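Local atomic coordinates of receptor-type tyrosine-protein phosphatase C (Rattus norvegicus, PDB entry 5FN8), a protein that removes phosphate from tyrosine residues of signalling proteins and is probably required for T-cell activation through the antigen receptor. Residues Asp111-Val116 and Lys151-Asn156. Sequence-based numbering, arbitrary orientation.
With NAG (2-acetamido-2-deoxy-beta-D-glucopyranose), chain I.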
# COMPACT_ATOMS: atom_id res chain seq x y z
N ASP B 111 33.15 -9.35 19.59
CA ASP B 111 33.67 -10.71 19.42
C ASP B 111 32.56 -11.78 19.56
O ASP B 111 32.50 -12.71 18.75
CB ASP B 111 34.82 -10.97 20.41
CG ASP B 111 36.08 -10.11 20.23
OD1 ASP B 111 35.93 -8.89 19.95
OD2 ASP B 111 37.20 -10.64 20.42
N ASN B 112 31.68 -11.62 20.58
CA ASN B 112 30.57 -12.54 20.86
C ASN B 112 29.16 -11.83 20.81
O ASN B 112 28.21 -12.30 21.44
CB ASN B 112 30.83 -13.21 22.22
CG ASN B 112 30.69 -12.33 23.45
OD1 ASN B 112 30.63 -11.09 23.37
ND2 ASN B 112 30.64 -12.96 24.62
N SER B 113 29.07 -10.71 20.06
CA SER B 113 27.90 -9.82 19.92
C SER B 113 27.54 -9.65 18.42
O SER B 113 28.44 -9.44 17.61
CB SER B 113 28.25 -8.46 20.53
OG SER B 113 27.15 -7.70 20.99
N ILE B 114 26.23 -9.73 18.08
CA ILE B 114 25.66 -9.59 16.72
C ILE B 114 24.53 -8.57 16.75
O ILE B 114 23.68 -8.61 17.63
CB ILE B 114 25.13 -10.95 16.13
CG1 ILE B 114 26.17 -12.11 16.07
CG2 ILE B 114 24.31 -10.81 14.82
CD1 ILE B 114 27.44 -11.86 15.40
N ASN B 115 24.51 -7.69 15.77
CA ASN B 115 23.47 -6.68 15.59
C ASN B 115 22.60 -7.12 14.40
O ASN B 115 23.15 -7.55 13.37
CB ASN B 115 24.07 -5.29 15.36
CG ASN B 115 24.31 -4.44 16.60
OD1 ASN B 115 24.35 -4.94 17.74
ND2 ASN B 115 24.47 -3.14 16.34
N VAL B 116 21.25 -7.09 14.59
CA VAL B 116 20.28 -7.49 13.57
C VAL B 116 19.34 -6.29 13.30
O VAL B 116 18.80 -5.70 14.23
CB VAL B 116 19.51 -8.81 13.91
CG1 VAL B 116 18.59 -9.23 12.75
CG2 VAL B 116 20.47 -9.94 14.26
N LYS B 151 15.68 -3.47 15.50
CA LYS B 151 17.06 -3.20 15.85
C LYS B 151 17.37 -4.00 17.12
O LYS B 151 16.97 -3.63 18.24
CB LYS B 151 17.36 -1.69 15.98
CG LYS B 151 16.36 -0.87 16.81
CD LYS B 151 17.01 0.35 17.48
CE LYS B 151 16.07 1.05 18.45
NZ LYS B 151 16.68 2.27 19.04
N PHE B 152 18.00 -5.17 16.92
CA PHE B 152 18.32 -6.11 17.99
C PHE B 152 19.79 -6.20 18.19
O PHE B 152 20.54 -6.33 17.22
CB PHE B 152 17.80 -7.52 17.66
CG PHE B 152 16.33 -7.62 17.33
CD1 PHE B 152 15.38 -7.80 18.33
CD2 PHE B 152 15.89 -7.54 16.00
CE1 PHE B 152 14.02 -7.89 18.01
CE2 PHE B 152 14.53 -7.66 15.69
CZ PHE B 152 13.60 -7.81 16.69
N VAL B 153 20.20 -6.18 19.45
CA VAL B 153 21.59 -6.38 19.86
C VAL B 153 21.61 -7.70 20.63
O VAL B 153 20.93 -7.84 21.64
CB VAL B 153 22.28 -5.16 20.57
CG1 VAL B 153 21.30 -4.39 21.45
CG2 VAL B 153 23.52 -5.59 21.35
N VAL B 154 22.28 -8.70 20.04
CA VAL B 154 22.36 -10.09 20.50
C VAL B 154 23.75 -10.33 21.03
O VAL B 154 24.67 -10.62 20.26
CB VAL B 154 21.96 -11.11 19.39
CG1 VAL B 154 21.83 -12.51 19.96
CG2 VAL B 154 20.68 -10.70 18.65
N ASP B 155 23.90 -10.22 22.34
CA ASP B 155 25.20 -10.37 22.97
C ASP B 155 25.36 -11.63 23.84
O ASP B 155 24.43 -12.42 23.94
CB ASP B 155 25.60 -9.07 23.70
CG ASP B 155 24.57 -8.49 24.65
OD1 ASP B 155 24.02 -9.26 25.47
OD2 ASP B 155 24.36 -7.26 24.61
N ASN B 156 26.56 -11.82 24.41
CA ASN B 156 26.92 -12.95 25.27
C ASN B 156 26.75 -14.34 24.60
O ASN B 156 26.30 -15.31 25.24
CB ASN B 156 26.28 -12.84 26.68
CG ASN B 156 26.49 -11.50 27.38
OD1 ASN B 156 27.57 -10.89 27.33
ND2 ASN B 156 25.47 -11.02 28.08
C1 NAG I . 24.72 -2.15 17.35
C2 NAG I . 25.80 -1.16 16.91
C3 NAG I . 26.01 -0.20 18.08
C4 NAG I . 24.71 0.55 18.39
C5 NAG I . 23.55 -0.42 18.60
C6 NAG I . 22.20 0.26 18.61
C7 NAG I . 27.43 -2.01 15.26
C8 NAG I . 28.66 -2.85 15.08
N2 NAG I . 27.04 -1.82 16.54
O3 NAG I . 27.04 0.72 17.77
O4 NAG I . 24.88 1.36 19.55
O5 NAG I . 23.51 -1.39 17.53
O6 NAG I . 21.13 -0.64 18.85
O7 NAG I . 26.83 -1.53 14.31
O HOH W 1 28.63 -9.67 24.26
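Strands 114-116 and 151-154 run antiparallel. Ile114 and Val154 form one hydrogen-bonded pair, and Val116 and Phe152 form the next. Ile114 N donates to Val154 O at 2.8 Å from above the carbonyl plane. The return bond, Val154 N to Ile114 O, lies nearly along the C=O axis. The bonds between Val116 and Phe152 are straighter and lie in the carbonyl planes; Phe152 N reaches Val116 O at 2.9 Å with 175° at the hydrogen.

Asn115 and Val153 form the non-hydrogen-bonded pair between them, side by side on the glycan-bearing face. Asn115 CB passes 4.1 Å from Phe152 O. Asn115 CG carries the amide and lies 3.3 Å from the sugar ring oxygen, NAG O5. Asn115 OD1 turns to the neighbouring strand and rests 3.5 Å from Val153 CB. Asn115 ND2 is bonded to C1 of the N-linked NAG at 1.4 Å, so the sugar stands on this face.

Ile114, Val116, Phe152 and Val154 point to the other face, where the CB atoms of Val116 and Phe152 are 4.3 Å apart. Phe152 and Val154 continue onto Leu133 of the facing sheet. Before Ile114 and after Val154, a water donates to Asn112 OD1 at 2.6 Å and accepts from Asn156 N, bridging the two segments.

Strand 114-119 is central in a three-stranded sheet, with 151-154 at its edge. This sheet packs against a four-stranded one, and together they form the beta sandwich of a fibronectin type III domain, here the second in this extracellular fragment.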